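Local coordinates for type II restriction enzyme ngomi (Neisseria gonorrhoeae, PDB 1FIU), which recognises the double-stranded DNA sequence 5'-GCCGGC-3' and, as a magnesium-dependent homotetramer, cleaves it after the first G, at a contact of chain A with DNA and the interface of chains A and B. Coordinates in Å, arbitrary orientation; residue numbers count along the deposited sequence, not the author numbering. Chains: chain A/B, Type II restriction enzyme ngomi.

Contact 1 is where chain A reads a guanine and holds the neighbouring backbone of the DNA, and contact 2 is a protein-protein patch between chains A and B. Their C-alpha centres lie about 31 Å apart. No residue or element of chain A is common to both: contact 1 uses helix 62-81 and the segment after strand 179-187, whereas contact 2 uses helix 125-131, which meets helix 259-270 of chain B. Since the A/B interface is two-fold symmetric, contact 2 has a twin with the chains exchanged. By fixing the A/B pairing, contact 2 may help set how the subunits present their DNA-reading segments.

Contact 1: a contact of chain A with DNA. Residues chain A 62, 65, 189, 191, 194. With nucleotides of chain C.
The recognition segment from A:Arg191 to A:Arg194, just beyond strand 179-187 with its magnesium ligand A:Cys186, meets DC2 and DG3 of chain C in the major groove. A:Arg194 reads the Hoogsteen edge of DG3 side-on: NE donates to the guanine carbonyl O6 at 3.1 Å, and NH2 donates to N7 at 3.0 Å. O6 lies in the guanidinium plane, while N7 is tilted 23° from it. This paired use of two acceptors is the classic signature by which arginine picks out guanine.

The chain of A:Arg194 runs extended from CG to NE, and its chi1 of 56° sets CG between the backbone N and the carbonyl carbon. A:Arg194 CD thereby rests against C5 of DC2 at 3.4 Å, and NE lies over the face of the cytosine ring as a cation-pi contact. One guanidinium face has the deoxyribose C2' of DC2 toward its rim; the backbone N of A:Arg191 is centred over the other. A:Thr189 fixes the rotation of the group end-on, its backbone O accepting from NH1, nearly straight at 164°, and its OG1 from NH2.

A:Thr189 OG1 also donates to the phosphate oxygen OP2 of DG3 at 2.6 Å, so this hydroxyl joins the base-reading arginine to the DNA backbone. OP2 is also reached through water 1, which both terminal nitrogens of A:Arg191 contact at the guanidinium edge. A:Arg191 turns one guanidinium face over N7 of DG3.

Across the sugar-phosphate backbone, the start of helix 62-81 lies against DC2, with A:Gly62 CA 3.5 Å from the sugar C4'. A:Ser65 OG donates back to A:Gly62 O from above the carbonyl plane and shares water 2 with OP1 of DG3. Water 3 connects A:Arg194 NH1, 2.8 Å away, to the phosphate oxygen OP2 of DC2.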
# COMPACT_ATOMS: atom_id res chain seq x y z
N GLY A 62 32.45 7.03 7.30
CA GLY A 62 31.18 6.99 6.57
C GLY A 62 30.25 8.18 6.82
O GLY A 62 29.50 8.56 5.93
N SER A 65 31.59 10.92 4.38
CA SER A 65 31.27 10.73 2.97
C SER A 65 29.76 10.82 2.73
O SER A 65 29.33 11.34 1.68
CB SER A 65 31.80 9.37 2.47
OG SER A 65 31.37 8.31 3.32
N THR A 189 27.18 4.51 -0.58
CA THR A 189 27.30 3.07 -0.89
C THR A 189 26.02 2.42 -0.38
O THR A 189 25.25 3.02 0.37
CB THR A 189 28.48 2.39 -0.17
OG1 THR A 189 28.29 2.46 1.24
CG2 THR A 189 29.81 3.06 -0.56
N ARG A 191 24.10 -1.32 1.27
CA ARG A 191 24.07 -2.69 1.79
C ARG A 191 22.56 -2.92 1.61
O ARG A 191 21.74 -2.00 1.89
CB ARG A 191 24.47 -2.83 3.25
CG ARG A 191 25.99 -2.69 3.47
CD ARG A 191 26.79 -3.70 2.69
NE ARG A 191 28.21 -3.56 2.99
CZ ARG A 191 29.07 -2.79 2.33
NH1 ARG A 191 28.69 -2.04 1.29
NH2 ARG A 191 30.34 -2.75 2.73
N ARG A 194 20.10 -1.89 4.85
CA ARG A 194 19.92 -0.47 5.15
C ARG A 194 19.37 0.36 3.98
O ARG A 194 18.89 1.46 4.18
CB ARG A 194 21.24 0.14 5.66
CG ARG A 194 22.48 -0.01 4.75
CD ARG A 194 23.71 0.70 5.46
NE ARG A 194 25.01 0.45 4.81
CZ ARG A 194 25.44 1.05 3.71
NH1 ARG A 194 24.69 1.96 3.09
NH2 ARG A 194 26.63 0.71 3.19
P DC C 2 25.16 7.05 3.34
OP1 DC C 2 25.56 7.74 2.10
OP2 DC C 2 23.98 6.14 3.34
O5' DC C 2 26.39 6.16 3.83
C5' DC C 2 27.66 6.77 4.00
C4' DC C 2 28.66 5.76 4.52
O4' DC C 2 28.30 5.30 5.83
C3' DC C 2 28.89 4.52 3.65
O3' DC C 2 30.32 4.47 3.40
C2' DC C 2 28.24 3.39 4.45
C1' DC C 2 28.31 3.88 5.89
N1 DC C 2 27.17 3.46 6.72
C2 DC C 2 27.39 2.61 7.83
O2 DC C 2 28.58 2.30 8.12
N3 DC C 2 26.32 2.17 8.55
C4 DC C 2 25.07 2.56 8.23
N4 DC C 2 24.03 2.08 8.96
C5 DC C 2 24.83 3.46 7.15
C6 DC C 2 25.89 3.88 6.42
P DG C 3 31.14 3.08 3.31
OP1 DG C 3 32.49 3.56 2.92
OP2 DG C 3 30.48 2.02 2.48
O5' DG C 3 31.17 2.53 4.79
C5' DG C 3 32.06 3.04 5.77
C4' DG C 3 32.83 1.91 6.42
O4' DG C 3 31.93 1.08 7.18
C3' DG C 3 33.52 0.97 5.43
O3' DG C 3 34.78 0.59 5.99
C2' DG C 3 32.53 -0.17 5.26
C1' DG C 3 31.76 -0.20 6.57
N9 DG C 3 30.33 -0.41 6.38
C8 DG C 3 29.57 -0.04 5.30
N7 DG C 3 28.31 -0.38 5.41
C5 DG C 3 28.23 -1.00 6.65
C6 DG C 3 27.11 -1.56 7.33
O6 DG C 3 25.93 -1.60 6.98
N1 DG C 3 27.48 -2.11 8.56
C2 DG C 3 28.77 -2.08 9.08
N2 DG C 3 28.94 -2.65 10.29
N3 DG C 3 29.80 -1.53 8.47
C4 DG C 3 29.47 -1.03 7.26
O HOH W 1 31.00 -0.19 0.89
O HOH W 2 33.37 6.57 3.51
O HOH W 3 22.67 3.75 3.79

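Contact 2: the interface of chains A and B. Residues chain A 125, 128-129; chain B 233, 267, 271.
Helix 125-131 of chain A crosses the C-terminal end of helix 259-270 of chain B steeply, bringing A:Ala129 CA to 4.9 Å from B:Gly271 CA, just past the end of the B helix. Small residues permit this approach, and the backbones draw apart toward A:Ala128 and B:Ile267, whose CA atoms are 6.7 Å apart.

B:Ile267 fills that wider part and buries more surface than the other residues of the patch. Its gamma methyl CG2 does most of the touching: B:Ile267 CG2 and the methyl CB of A:Ala128 meet flank to flank at 3.5 Å, with CG2 aimed at the peptide N of A:Ala129. With CG1 beside the backbone N (chi1 -77°), CG2 stands anti to that N and points at the A helix. The other branch continues extended (chi2 175°), so B:Ile267 CD1 passes A:Ala128 CB at 4.0 Å. A:Ala128 CB is therefore touched by both branches of the isoleucine. A:Pro125, one turn earlier at the start of the A helix, contributes its carbonyl O, which lies 4.0 Å from B:Ile267 CG2.

A:Ala129 sends its methyl toward the end of the B helix, its CA–CB bond pointing almost straight at the glycine carbon there. A:Ala129 CB presses on B:Gly271 CA at 3.3 Å, a tight fit for two carbons, and also lies close to the backbone O of B:Ile267.

From a loop of chain B, B:Leu233 lies against the peptide link between A:Ala128 and A:Ala129. Its CD2 methyl is the branch used, and it comes up against main-chain atoms instead of the alanine methyls. The patch is one part of the two-fold interface within the homotetramer, and among these residues the contact is made by methyls and backbone. Over that peptide, B:Leu233 CD2 lies 3.8 Å from the carbonyl O of A:Ala128 and 4.0 Å from CA of A:Ala129.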
# COMPACT_ATOMS: atom_id res chain seq x y z
N PRO A 125 -2.11 9.04 23.61
CA PRO A 125 -1.52 7.69 23.58
C PRO A 125 -1.69 6.83 22.30
O PRO A 125 -0.84 6.87 21.42
CB PRO A 125 -2.13 7.03 24.83
CG PRO A 125 -3.31 7.99 25.23
CD PRO A 125 -2.68 9.30 24.94
N ALA A 128 -0.71 8.06 19.18
CA ALA A 128 0.71 7.95 18.92
C ALA A 128 1.10 6.55 18.44
O ALA A 128 1.87 6.40 17.50
CB ALA A 128 1.50 8.32 20.18
N ALA A 129 0.56 5.52 19.09
CA ALA A 129 0.88 4.15 18.71
C ALA A 129 0.42 3.82 17.29
O ALA A 129 1.14 3.17 16.52
CB ALA A 129 0.26 3.17 19.70
N LEU B 233 6.32 1.63 15.91
CA LEU B 233 5.24 2.57 15.65
C LEU B 233 4.74 2.44 14.23
O LEU B 233 5.48 2.07 13.32
CB LEU B 233 5.73 4.01 15.90
CG LEU B 233 6.09 4.33 17.34
CD1 LEU B 233 6.64 5.76 17.36
CD2 LEU B 233 4.90 4.21 18.27
N ILE B 267 3.56 4.21 25.41
CA ILE B 267 2.79 4.50 24.22
C ILE B 267 2.82 3.24 23.35
O ILE B 267 1.79 2.79 22.85
CB ILE B 267 3.39 5.68 23.45
CG1 ILE B 267 3.02 6.98 24.17
CG2 ILE B 267 2.90 5.68 21.99
CD1 ILE B 267 3.65 8.19 23.56
N GLY B 271 -0.32 0.94 23.42
CA GLY B 271 -0.79 1.05 22.05
C GLY B 271 -0.69 -0.24 21.25
O GLY B 271 -0.79 -0.20 20.03